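Local coordinates for beta-N-acetylglucosaminidase-like protein Glycoside hydrolase family 20 (Flavobacterium johnsoniae, PDB 6YHH) that probably removes terminal N-acetylglucosamine units from chitin oligosaccharides, as a family 20 beta-N-acetylhexosaminidase of bacterial chitin breakdown, at residues A[162-167]-A[217-222]; A[149-152]-A[157-160]; A[60-65]-A[69-74]; A[49-54]-A[116-121]. All blocks are in the same frame, centred on the assembly; numbering follows the deposited sequence.

Contact 1. Residues A[162-167]-A[217-222]; sequences VVKRNL and VKYADE
The aliphatic chain of Lys-164 lies over one face of the Tyr-219 ring, crossing the tyrosine side chain at about a right angle. Lys-164 CG sits nearly above the middle of the ring, 3.9 Å from the Tyr-219 centroid and 6° off the normal, a CH-pi contact. Lys-164 CB lies 3.7 Å from Tyr-219 CZ, while CD and CE run on over the CE2 and CD2 side, because the lysine is extended beyond CG. The ring reaches this place with its CG opposite the backbone N (chi1 -171°), and Tyr-219 CE1 comes within 3.3 Å of the Lys-164 backbone O. This stack is the close-packed part, although both residues are partly exposed; on that side the ring's hydroxyl is hydrogen-bonded to Asp-168 while Arg-223 adds a cation-pi contact. Leu-167 and Ala-220 are more buried but more loosely spaced: Leu-167 CD1 comes in obliquely, 3.9 Å from Tyr-219 CD1, and the same methyl is 4.0 Å from Ala-220 CB. An alanine in place of Tyr-219 would probably leave the Lys-164 methylenes without their ring and Asp-168 without its hydroxyl partner. The axes of the two helical segments run nearly parallel, 10° apart, and approach to 10.1 Å, as expected for neighbouring helices on the outside of a TIM barrel. Leu-167 also touches Phe-178 of strand 177-184 and Ile-216, so helices 160-172 and 210-222 pack side by side against the barrel wall, with Asp-221 reaching Arg-40 of helix 40-56 through a salt bridge.

Contact 2. Residues A[149-152]-A[157-160]; sequences LMLD and FQPV
Gln-158 and Asp-152 both end in flat groups, but these are engaged by residues outside the contact, and the glutamine meets strand 149-152 through its methylenes. Gln-158 CG lies 3.8 Å from Leu-151 CD2 and 3.9 Å from the backbone O of Asp-152, and CB is 4.0 Å from the same leucine methyl. The two side chains pass at a slant. A bend at chi2 (-66°) turns the glutamine amide aside, where NE2 donates to the carbonyl of His-156 and, weakly, to that of Ala-455. The carboxylate of Asp-152 is gripped through both oxygens: OD1 accepts from the backbone N of Ser-154 and OD2 forms a salt bridge with Arg-155. These bonds probably fix its rotation, and the side chain lies about 5 Å from a bound Tris molecule, probably from the crystallisation liquor. Asp-152 O takes a hydrogen bond from the hydroxyl of Thr-452. All three residues that touch are buried. The contact closes the turn by which the chain leaves the C-terminal end of a barrel strand and enters the next helix, a step repeated round a TIM barrel. Strand 146-152 runs parallel between strands 177-184 and 443-450, Phe-460 of helix 460-464 touches both Leu-151 and Gln-158, and Pro-159 stands at the N-cap of helix 160-172.

Contact 3. Residues A[60-65]-A[69-74]; sequences FEQGFI and NEFPNA
Gln-62 reaches across to Phe-71, the two side chains running past each other in opposite directions with amide and ring planes 76° apart. Along the glutamine, CB packs on Leu-49 of helix 40-56, CG comes 3.8 Å from Phe-71 CE2, and CD follows at 3.9 Å from the same carbon. Its extension beyond CG (chi2 168°) carries the amide out to the ring. At the tip, OE1 accepts from the backbone N of Val-31, while NE2 passes 3.6 Å from Phe-71 CD2 and gives a hydrogen bond to a water at 3.0 Å. That water lies at the edge of the phenylalanine ring, in its plane, and donates to Glu-70 OE1 over a short 2.5 Å, bridging amide and carboxylate. Glu-70 OE1 also rests on Ile-65, 3.7 Å from CG2, and its OE2 accepts from the backbone N of Thr-66 and of Lys-67, between the two segments. A type I beta turn from Phe-71 to Ala-74 leads the chain onward. Both segments belong to the long return loop of a beta-alpha-beta crossover in the smaller domain of family 20 enzymes, joining helix 40-56 to strand 76-80, which runs parallel to strand 31-35.

Contact 4. Residues A[49-54]-A[116-121]; sequences LRRLDG and GLETLL
Arg-51 grips the carboxylate of Glu-118 end-on, one terminal nitrogen to each oxygen. NH1 gives a nearly straight bond to OE2 (2.9 Å, 171°), whereas NH2 reaches the syn lone pair of OE1 at 2.8 Å along a more bent path. The guanidinium and carboxylate planes are 36° apart, so the salt bridge is twisted rather than flat. Over one face of the guanidinium, above its centre, sits Leu-121 CD1, 3.4 Å from Arg-51 CZ. The other methyl of this leucine, CD2, packs 4.1 Å from Leu-52 CB. Helices 40-56 and 110-123 run in the same direction here, their segment axes 6° apart and 11.0 Å at closest approach, and pack side by side on the mixed sheet of the smaller domain, where Leu-117 and Leu-120 reach strand 76-80 at Ile-78 and Leu-76; helix 40-56 is the helical arm of the crossover between the parallel strands 31-35 and 76-80. Both charged side chains have to bend to meet, the arginine at chi3 and the glutamate at chi2. A leucine in place of Arg-51 would probably leave the Glu-118 carboxylate without its positive mate and Leu-121 CD1 without the flat group beneath it. In the second shell, Arg-51 NE forms another salt bridge with Glu-500, which would help to fix the rotation of the guanidinium. Leu-121 is backed by Phe-48 and Arg-55. Farther out, Gly-54 O accepts hydrogen bonds from Thr-554 and Asn-515 of the second subunit.

The contacts form two pairs, one in each domain. Contacts 1 and 2 share the barrel, their centres 11 Å apart: Val-163 CG2 of helix 160-172 lies 3.8 Å from Gln-158 O and 4.2 Å from Leu-151 CD1. Contacts 3 and 4 lie in the smaller domain, 14 Å apart between centres, with contact 3 nested in the chain loop that contact 4 closes; Arg-50 NH1 comes 2.8 Å from Gly-63 O, and both contacts touch the second subunit. Contact 2 is nearest the catalytic centre, the side chain of Asp-152 being about 10 Å from that of Glu-317, the predicted proton donor. Across the domains, the centres of contacts 1 and 4 are 18 Å apart.

Contact 1. Residues A[162-167]-A[217-222]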
loop_
_atom_site.group_PDB
_atom_site.type_symbol
_atom_site.label_atom_id
_atom_site.label_comp_id
_atom_site.label_asym_id
_atom_site.label_seq_id
_atom_site.Cartn_x
_atom_site.Cartn_y
_atom_site.Cartn_z
ATOM N N VAL A 162 1.408 -5.608 -4.944
ATOM C CA VAL A 162 2.851 -5.414 -5.074
ATOM C C VAL A 162 3.264 -5.578 -6.517
ATOM O O VAL A 162 4.050 -4.767 -7.064
ATOM C CB VAL A 162 3.629 -6.452 -4.253
ATOM C CG1 VAL A 162 5.129 -6.273 -4.433
ATOM C CG2 VAL A 162 3.303 -6.327 -2.730
ATOM N N VAL A 163 2.726 -6.595 -7.187
ATOM C CA VAL A 163 3.093 -6.893 -8.572
ATOM C C VAL A 163 2.660 -5.718 -9.460
ATOM O O VAL A 163 3.456 -5.221 -10.292
ATOM C CB VAL A 163 2.416 -8.205 -9.022
ATOM C CG1 VAL A 163 2.632 -8.426 -10.519
ATOM C CG2 VAL A 163 2.932 -9.381 -8.208
ATOM N N LYS A 164 1.423 -5.239 -9.288
ATOM C CA LYS A 164 0.909 -4.168 -10.105
ATOM C C LYS A 164 1.741 -2.889 -9.970
ATOM O O LYS A 164 2.135 -2.287 -10.984
ATOM C CB LYS A 164 -0.561 -3.872 -9.834
ATOM C CG LYS A 164 -1.521 -4.925 -10.349
ATOM C CD LYS A 164 -2.940 -4.563 -10.037
ATOM C CE LYS A 164 -3.919 -5.478 -10.701
ATOM N NZ LYS A 164 -5.364 -5.025 -10.576
ATOM N N ARG A 165 2.035 -2.454 -8.747
ATOM C CA ARG A 165 2.742 -1.179 -8.652
ATOM C C ARG A 165 4.146 -1.331 -9.189
ATOM O O ARG A 165 4.781 -0.331 -9.681
ATOM C CB ARG A 165 2.754 -0.590 -7.259
ATOM C CG ARG A 165 3.443 -1.392 -6.171
ATOM C CD ARG A 165 3.318 -0.741 -4.815
ATOM N NE ARG A 165 4.032 -1.442 -3.771
ATOM C CZ ARG A 165 3.482 -2.249 -2.848
ATOM N NH1 ARG A 165 4.224 -2.867 -1.972
ATOM N NH2 ARG A 165 2.157 -2.446 -2.834
ATOM N N ASN A 166 4.752 -2.490 -9.004
ATOM C CA ASN A 166 6.096 -2.677 -9.557
ATOM C C ASN A 166 6.095 -2.677 -11.107
ATOM O O ASN A 166 7.051 -2.231 -11.689
ATOM C CB ASN A 166 6.748 -3.893 -8.918
ATOM C CG ASN A 166 7.359 -3.522 -7.582
ATOM O OD1 ASN A 166 6.688 -3.556 -6.478
ATOM N ND2 ASN A 166 8.578 -3.107 -7.646
ATOM N N LEU A 167 5.044 -3.183 -11.729
ATOM C CA LEU A 167 4.908 -3.075 -13.162
ATOM C C LEU A 167 4.837 -1.597 -13.531
ATOM O O LEU A 167 5.473 -1.168 -14.523
ATOM C CB LEU A 167 3.644 -3.821 -13.644
ATOM C CG LEU A 167 3.839 -5.322 -13.636
ATOM C CD1 LEU A 167 2.490 -6.092 -13.784
ATOM C CD2 LEU A 167 4.858 -5.792 -14.661
ATOM N N VAL A 217 -1.129 -10.146 -16.580
ATOM C CA VAL A 217 -0.553 -10.168 -17.959
ATOM C C VAL A 217 -1.108 -8.963 -18.710
ATOM O O VAL A 217 -0.391 -8.241 -19.365
ATOM C CB VAL A 217 -0.893 -11.506 -18.640
ATOM C CG1 VAL A 217 -0.754 -11.414 -20.142
ATOM C CG2 VAL A 217 -0.030 -12.633 -18.084
ATOM N N LYS A 218 -2.424 -8.726 -18.608
ATOM C CA LYS A 218 -3.058 -7.577 -19.295
ATOM C C LYS A 218 -2.536 -6.267 -18.791
ATOM O O LYS A 218 -2.224 -5.376 -19.584
ATOM C CB LYS A 218 -4.570 -7.602 -19.136
ATOM C CG LYS A 218 -5.250 -8.718 -19.843
ATOM C CD LYS A 218 -6.800 -8.664 -19.827
ATOM C CE LYS A 218 -7.435 -9.971 -20.218
ATOM N NZ LYS A 218 -8.909 -9.821 -20.477
ATOM N N TYR A 219 -2.382 -6.158 -17.469
ATOM C CA TYR A 219 -1.936 -4.921 -16.825
ATOM C C TYR A 219 -0.540 -4.621 -17.349
ATOM O O TYR A 219 -0.200 -3.476 -17.686
ATOM C CB TYR A 219 -1.899 -5.158 -15.301
ATOM C CG TYR A 219 -1.669 -3.977 -14.446
ATOM C CD1 TYR A 219 -0.411 -3.523 -14.168
ATOM C CD2 TYR A 219 -2.746 -3.295 -13.859
ATOM C CE1 TYR A 219 -0.214 -2.426 -13.338
ATOM C CE2 TYR A 219 -2.577 -2.196 -13.059
ATOM C CZ TYR A 219 -1.304 -1.767 -12.754
ATOM O OH TYR A 219 -1.125 -0.642 -11.939
ATOM N N ALA A 220 0.282 -5.650 -17.416
ATOM C CA ALA A 220 1.667 -5.520 -17.923
ATOM C C ALA A 220 1.678 -5.076 -19.412
ATOM O O ALA A 220 2.437 -4.231 -19.838
ATOM C CB ALA A 220 2.469 -6.802 -17.769
ATOM N N ASP A 221 0.860 -5.721 -20.191
ATOM C CA ASP A 221 0.749 -5.513 -21.683
ATOM C C ASP A 221 0.322 -4.082 -21.952
ATOM O O ASP A 221 0.934 -3.394 -22.789
ATOM C CB ASP A 221 -0.278 -6.578 -22.239
ATOM C CG ASP A 221 -0.576 -6.416 -23.710
ATOM O OD1 ASP A 221 -0.638 -5.235 -24.189
ATOM O OD2 ASP A 221 -0.806 -7.501 -24.315
ATOM N N GLU A 222 -0.626 -3.582 -21.181
ATOM C CA GLU A 222 -1.045 -2.215 -21.266
ATOM C C GLU A 222 0.113 -1.258 -21.034
ATOM O O GLU A 222 0.099 -0.146 -21.536
ATOM C CB GLU A 222 -2.195 -1.915 -20.271
ATOM C CG GLU A 222 -3.528 -2.512 -20.684
ATOM C CD GLU A 222 -4.219 -1.711 -21.779
ATOM O OE1 GLU A 222 -4.784 -0.665 -21.452
ATOM O OE2 GLU A 222 -4.110 -2.108 -22.956
#

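Contact 2. Residues A[149-152]-A[157-160]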
loop_
_atom_site.group_PDB
_atom_site.type_symbol
_atom_site.label_atom_id
_atom_site.label_comp_id
_atom_site.label_asym_id
_atom_site.label_seq_id
_atom_site.Cartn_x
_atom_site.Cartn_y
_atom_site.Cartn_z
ATOM N N LEU A 149 13.100 -7.055 -14.546
ATOM C CA LEU A 149 13.096 -7.341 -13.090
ATOM C C LEU A 149 12.487 -8.727 -12.907
ATOM O O LEU A 149 11.400 -8.968 -13.428
ATOM C CB LEU A 149 12.200 -6.349 -12.275
ATOM C CG LEU A 149 12.095 -6.574 -10.767
ATOM C CD1 LEU A 149 13.386 -6.411 -10.001
ATOM C CD2 LEU A 149 11.009 -5.628 -10.195
ATOM N N MET A 150 13.158 -9.546 -12.093
ATOM C CA MET A 150 12.628 -10.804 -11.602
ATOM C C MET A 150 12.026 -10.577 -10.214
ATOM O O MET A 150 12.700 -10.065 -9.343
ATOM C CB MET A 150 13.663 -11.884 -11.524
ATOM C CG MET A 150 13.030 -13.237 -11.269
ATOM S SD MET A 150 14.145 -14.412 -10.503
ATOM C CE MET A 150 14.011 -13.635 -8.886
ATOM N N LEU A 151 10.795 -11.010 -10.015
ATOM C CA LEU A 151 10.150 -11.014 -8.656
ATOM C C LEU A 151 9.970 -12.440 -8.150
ATOM O O LEU A 151 9.383 -13.285 -8.861
ATOM C CB LEU A 151 8.789 -10.342 -8.707
ATOM C CG LEU A 151 7.960 -10.218 -7.401
ATOM C CD1 LEU A 151 7.059 -8.951 -7.421
ATOM C CD2 LEU A 151 7.112 -11.441 -7.163
ATOM N N ASP A 152 10.595 -12.740 -7.025
ATOM C CA ASP A 152 10.463 -14.074 -6.323
ATOM C C ASP A 152 9.205 -14.050 -5.503
ATOM O O ASP A 152 9.099 -13.330 -4.474
ATOM C CB ASP A 152 11.704 -14.269 -5.482
ATOM C CG ASP A 152 11.707 -15.484 -4.610
ATOM O OD1 ASP A 152 10.720 -16.293 -4.574
ATOM O OD2 ASP A 152 12.723 -15.624 -3.871
ATOM N N PHE A 157 5.624 -14.501 -0.476
ATOM C CA PHE A 157 4.572 -14.234 -1.423
ATOM C C PHE A 157 4.405 -12.733 -1.519
ATOM O O PHE A 157 4.359 -12.004 -0.473
ATOM C CB PHE A 157 3.293 -14.956 -1.068
ATOM C CG PHE A 157 2.136 -14.657 -1.986
ATOM C CD1 PHE A 157 2.140 -15.190 -3.280
ATOM C CD2 PHE A 157 1.026 -13.906 -1.573
ATOM C CE1 PHE A 157 1.146 -14.927 -4.176
ATOM C CE2 PHE A 157 0.005 -13.652 -2.488
ATOM C CZ PHE A 157 0.038 -14.214 -3.775
ATOM N N GLN A 158 4.251 -12.269 -2.748
ATOM C CA GLN A 158 4.021 -10.854 -3.019
ATOM C C GLN A 158 2.629 -10.699 -3.659
ATOM O O GLN A 158 2.416 -11.082 -4.828
ATOM C CB GLN A 158 5.063 -10.287 -3.924
ATOM C CG GLN A 158 6.495 -10.553 -3.478
ATOM C CD GLN A 158 6.828 -9.842 -2.178
ATOM O OE1 GLN A 158 6.372 -8.771 -1.910
ATOM N NE2 GLN A 158 7.620 -10.511 -1.374
ATOM N N PRO A 159 1.698 -10.126 -2.913
ATOM C CA PRO A 159 0.307 -10.037 -3.413
ATOM C C PRO A 159 0.179 -9.190 -4.714
ATOM O O PRO A 159 1.079 -8.456 -5.123
ATOM C CB PRO A 159 -0.433 -9.353 -2.265
ATOM C CG PRO A 159 0.267 -9.832 -1.078
ATOM C CD PRO A 159 1.743 -9.661 -1.522
ATOM N N VAL A 160 -1.011 -9.342 -5.315
ATOM C CA VAL A 160 -1.332 -8.654 -6.554
ATOM C C VAL A 160 -0.961 -7.206 -6.501
ATOM O O VAL A 160 -0.411 -6.666 -7.500
ATOM C CB VAL A 160 -2.814 -8.855 -6.889
ATOM C CG1 VAL A 160 -3.260 -7.873 -7.944
ATOM C CG2 VAL A 160 -3.081 -10.293 -7.250
#

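Contact 3. Residues A[60-65]-A[69-74]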
loop_
_atom_site.group_PDB
_atom_site.type_symbol
_atom_site.label_atom_id
_atom_site.label_comp_id
_atom_site.label_asym_id
_atom_site.label_seq_id
_atom_site.Cartn_x
_atom_site.Cartn_y
_atom_site.Cartn_z
ATOM N N PHE A 60 -6.712 19.491 -14.957
ATOM C CA PHE A 60 -6.822 19.465 -16.436
ATOM C C PHE A 60 -8.249 19.157 -16.841
ATOM O O PHE A 60 -8.980 18.428 -16.159
ATOM C CB PHE A 60 -5.854 18.397 -17.007
ATOM C CG PHE A 60 -4.406 18.722 -16.758
ATOM C CD1 PHE A 60 -3.918 19.925 -17.080
ATOM C CD2 PHE A 60 -3.523 17.761 -16.227
ATOM C CE1 PHE A 60 -2.591 20.248 -16.914
ATOM C CE2 PHE A 60 -2.199 18.064 -16.096
ATOM C CZ PHE A 60 -1.726 19.309 -16.363
ATOM N N GLU A 61 -8.620 19.662 -18.005
ATOM C CA GLU A 61 -9.972 19.410 -18.565
ATOM C C GLU A 61 -10.310 18.001 -18.877
ATOM O O GLU A 61 -11.420 17.588 -18.668
ATOM C CB GLU A 61 -10.204 20.273 -19.860
ATOM N N GLN A 62 -9.427 17.211 -19.462
ATOM C CA GLN A 62 -9.760 15.908 -19.898
ATOM C C GLN A 62 -9.806 14.922 -18.746
ATOM O O GLN A 62 -8.939 14.995 -17.828
ATOM C CB GLN A 62 -8.671 15.421 -20.870
ATOM C CG GLN A 62 -8.781 16.057 -22.237
ATOM C CD GLN A 62 -7.547 15.786 -23.026
ATOM O OE1 GLN A 62 -6.500 16.344 -22.731
ATOM N NE2 GLN A 62 -7.633 14.835 -23.961
ATOM N N GLY A 63 -10.768 14.018 -18.836
ATOM C CA GLY A 63 -10.831 12.910 -17.902
ATOM C C GLY A 63 -10.128 11.721 -18.532
ATOM O O GLY A 63 -8.914 11.747 -18.664
ATOM N N PHE A 64 -10.889 10.736 -18.941
ATOM C CA PHE A 64 -10.330 9.559 -19.654
ATOM C C PHE A 64 -10.072 9.847 -21.138
ATOM O O PHE A 64 -10.885 10.511 -21.797
ATOM C CB PHE A 64 -11.274 8.394 -19.491
ATOM C CG PHE A 64 -11.361 7.866 -18.061
ATOM C CD1 PHE A 64 -12.254 8.422 -17.173
ATOM C CD2 PHE A 64 -10.502 6.847 -17.601
ATOM C CE1 PHE A 64 -12.322 7.973 -15.854
ATOM C CE2 PHE A 64 -10.558 6.393 -16.259
ATOM C CZ PHE A 64 -11.489 6.956 -15.402
ATOM N N ILE A 65 -8.932 9.358 -21.653
ATOM C CA ILE A 65 -8.571 9.449 -23.082
ATOM C C ILE A 65 -8.866 8.058 -23.649
ATOM O O ILE A 65 -8.387 7.020 -23.143
ATOM C CB ILE A 65 -7.114 9.910 -23.220
ATOM C CG1 ILE A 65 -6.972 11.401 -22.904
ATOM C CG2 ILE A 65 -6.619 9.626 -24.636
ATOM C CD1 ILE A 65 -6.466 11.653 -21.533
ATOM N N ASN A 69 -7.629 11.313 -32.053
ATOM C CA ASN A 69 -7.994 12.629 -32.512
ATOM C C ASN A 69 -9.106 13.278 -31.750
ATOM O O ASN A 69 -9.980 13.964 -32.260
ATOM C CB ASN A 69 -8.235 12.605 -34.021
ATOM C CG ASN A 69 -6.909 12.456 -34.785
ATOM O OD1 ASN A 69 -5.962 13.345 -34.735
ATOM N ND2 ASN A 69 -6.791 11.371 -35.380
ATOM N N GLU A 70 -9.005 13.171 -30.455
ATOM C CA GLU A 70 -9.953 13.805 -29.589
ATOM C C GLU A 70 -9.833 15.290 -29.575
ATOM O O GLU A 70 -10.874 15.935 -29.366
ATOM C CB GLU A 70 -9.848 13.283 -28.121
ATOM C CG GLU A 70 -10.249 11.877 -27.946
ATOM C CD GLU A 70 -10.022 11.300 -26.537
ATOM O OE1 GLU A 70 -9.287 11.930 -25.741
ATOM O OE2 GLU A 70 -10.623 10.217 -26.259
ATOM N N PHE A 71 -8.629 15.843 -29.760
ATOM C CA PHE A 71 -8.344 17.301 -29.721
ATOM C C PHE A 71 -7.226 17.660 -30.693
ATOM O O PHE A 71 -6.043 17.707 -30.345
ATOM C CB PHE A 71 -7.922 17.783 -28.323
ATOM C CG PHE A 71 -9.028 17.827 -27.364
ATOM C CD1 PHE A 71 -9.951 18.910 -27.387
ATOM C CD2 PHE A 71 -9.235 16.764 -26.493
ATOM C CE1 PHE A 71 -11.038 18.921 -26.514
ATOM C CE2 PHE A 71 -10.341 16.768 -25.591
ATOM C CZ PHE A 71 -11.233 17.868 -25.606
ATOM N N PRO A 72 -7.578 17.908 -31.964
ATOM C CA PRO A 72 -6.480 17.947 -32.920
ATOM C C PRO A 72 -5.529 19.122 -32.771
ATOM O O PRO A 72 -4.402 19.055 -33.289
ATOM C CB PRO A 72 -7.241 17.890 -34.278
ATOM C CG PRO A 72 -8.348 16.909 -33.930
ATOM C CD PRO A 72 -8.851 17.516 -32.628
ATOM N N ASN A 73 -5.937 20.165 -32.080
ATOM C CA ASN A 73 -5.010 21.276 -31.777
ATOM C C ASN A 73 -4.440 21.249 -30.380
ATOM O O ASN A 73 -3.975 22.257 -29.900
ATOM C CB ASN A 73 -5.721 22.604 -31.901
ATOM C CG ASN A 73 -6.283 22.796 -33.270
ATOM O OD1 ASN A 73 -5.597 22.544 -34.276
ATOM N ND2 ASN A 73 -7.545 23.161 -33.330
ATOM N N ALA A 74 -4.521 20.092 -29.708
ATOM C CA ALA A 74 -3.951 19.963 -28.374
ATOM C C ALA A 74 -2.487 20.362 -28.279
ATOM O O ALA A 74 -1.691 20.130 -29.229
ATOM C CB ALA A 74 -4.100 18.514 -27.932
HETATM O O HOH W 1 -10.270 13.478 -24.080
#

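Contact 4. Residues A[49-54]-A[116-121]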
loop_
_atom_site.group_PDB
_atom_site.type_symbol
_atom_site.label_atom_id
_atom_site.label_comp_id
_atom_site.label_asym_id
_atom_site.label_seq_id
_atom_site.Cartn_x
_atom_site.Cartn_y
_atom_site.Cartn_z
ATOM N N LEU A 49 -1.568 11.843 -17.846
ATOM C CA LEU A 49 -2.296 13.075 -17.522
ATOM C C LEU A 49 -2.655 13.126 -16.035
ATOM O O LEU A 49 -2.458 14.147 -15.381
ATOM C CB LEU A 49 -3.517 13.179 -18.416
ATOM C CG LEU A 49 -4.262 14.506 -18.346
ATOM C CD1 LEU A 49 -3.351 15.567 -18.892
ATOM C CD2 LEU A 49 -5.540 14.472 -19.174
ATOM N N ARG A 50 -3.148 12.009 -15.503
ATOM C CA ARG A 50 -3.413 11.902 -14.081
ATOM C C ARG A 50 -2.176 12.157 -13.250
ATOM O O ARG A 50 -2.199 12.926 -12.269
ATOM C CB ARG A 50 -4.030 10.565 -13.698
ATOM C CG ARG A 50 -5.393 10.224 -14.305
ATOM C CD ARG A 50 -6.485 11.126 -13.674
ATOM N NE ARG A 50 -6.599 12.422 -14.287
ATOM C CZ ARG A 50 -7.178 12.691 -15.464
ATOM N NH1 ARG A 50 -7.653 11.678 -16.216
ATOM N NH2 ARG A 50 -7.235 13.930 -15.878
ATOM N N ARG A 51 -1.045 11.550 -13.653
ATOM C CA ARG A 51 0.171 11.741 -12.900
ATOM C C ARG A 51 0.667 13.198 -12.969
ATOM O O ARG A 51 1.061 13.801 -11.959
ATOM C CB ARG A 51 1.258 10.791 -13.371
ATOM C CG ARG A 51 0.950 9.359 -13.020
ATOM C CD ARG A 51 1.712 8.353 -13.835
ATOM N NE ARG A 51 3.128 8.410 -13.665
ATOM C CZ ARG A 51 4.020 7.870 -14.495
ATOM N NH1 ARG A 51 3.628 7.350 -15.634
ATOM N NH2 ARG A 51 5.324 7.904 -14.191
ATOM N N LEU A 52 0.641 13.758 -14.153
ATOM C CA LEU A 52 1.027 15.154 -14.309
ATOM C C LEU A 52 0.196 16.100 -13.468
ATOM O O LEU A 52 0.717 17.013 -12.857
ATOM C CB LEU A 52 0.947 15.518 -15.814
ATOM C CG LEU A 52 1.412 16.907 -16.160
ATOM C CD1 LEU A 52 2.867 17.159 -15.740
ATOM C CD2 LEU A 52 1.210 17.211 -17.637
ATOM N N ASP A 53 -1.105 15.872 -13.455
ATOM C CA ASP A 53 -2.026 16.685 -12.647
ATOM C C ASP A 53 -1.717 16.527 -11.179
ATOM O O ASP A 53 -1.741 17.489 -10.401
ATOM C CB ASP A 53 -3.471 16.306 -12.935
ATOM C CG ASP A 53 -4.448 17.535 -12.856
ATOM O OD1 ASP A 53 -4.045 18.646 -12.529
ATOM O OD2 ASP A 53 -5.619 17.273 -13.186
ATOM N N GLY A 54 -1.411 15.289 -10.754
ATOM C CA GLY A 54 -1.079 15.095 -9.346
ATOM C C GLY A 54 0.147 15.902 -8.893
ATOM O O GLY A 54 0.267 16.309 -7.754
ATOM N N GLY A 116 8.150 7.707 -24.165
ATOM C CA GLY A 116 8.312 9.154 -24.241
ATOM C C GLY A 116 7.514 9.907 -23.242
ATOM O O GLY A 116 7.929 10.989 -22.799
ATOM N N LEU A 117 6.336 9.365 -22.870
ATOM C CA LEU A 117 5.577 10.007 -21.827
ATOM C C LEU A 117 6.337 10.027 -20.479
ATOM O O LEU A 117 6.269 10.987 -19.716
ATOM C CB LEU A 117 4.244 9.298 -21.645
ATOM C CG LEU A 117 3.228 9.400 -22.803
ATOM C CD1 LEU A 117 2.083 8.435 -22.480
ATOM C CD2 LEU A 117 2.853 10.838 -23.002
ATOM N N GLU A 118 7.119 8.973 -20.224
ATOM C CA GLU A 118 7.940 8.920 -19.000
ATOM C C GLU A 118 9.046 9.934 -19.035
ATOM O O GLU A 118 9.323 10.590 -18.060
ATOM C CB GLU A 118 8.518 7.544 -18.766
ATOM C CG GLU A 118 7.429 6.476 -18.601
ATOM C CD GLU A 118 6.551 6.657 -17.361
ATOM O OE1 GLU A 118 6.915 7.424 -16.424
ATOM O OE2 GLU A 118 5.511 5.920 -17.330
ATOM N N THR A 119 9.674 10.103 -20.190
ATOM C CA THR A 119 10.694 11.128 -20.325
ATOM C C THR A 119 10.104 12.500 -20.108
ATOM O O THR A 119 10.743 13.376 -19.463
ATOM C CB THR A 119 11.388 11.040 -21.704
ATOM O OG1 THR A 119 11.834 9.724 -21.894
ATOM C CG2 THR A 119 12.542 11.989 -21.796
ATOM N N LEU A 120 8.958 12.761 -20.751
ATOM C CA LEU A 120 8.239 14.041 -20.569
ATOM C C LEU A 120 7.974 14.364 -19.092
ATOM O O LEU A 120 8.214 15.487 -18.634
ATOM C CB LEU A 120 6.969 14.107 -21.453
ATOM C CG LEU A 120 6.288 15.461 -21.463
ATOM C CD1 LEU A 120 7.155 16.656 -21.728
ATOM C CD2 LEU A 120 5.095 15.380 -22.378
ATOM N N LEU A 121 7.476 13.407 -18.320
ATOM C CA LEU A 121 7.300 13.655 -16.875
ATOM C C LEU A 121 8.582 14.050 -16.208
ATOM O O LEU A 121 8.589 14.921 -15.322
ATOM C CB LEU A 121 6.714 12.411 -16.234
ATOM C CG LEU A 121 5.248 12.161 -16.568
ATOM C CD1 LEU A 121 4.825 10.776 -16.107
ATOM C CD2 LEU A 121 4.359 13.265 -15.972
#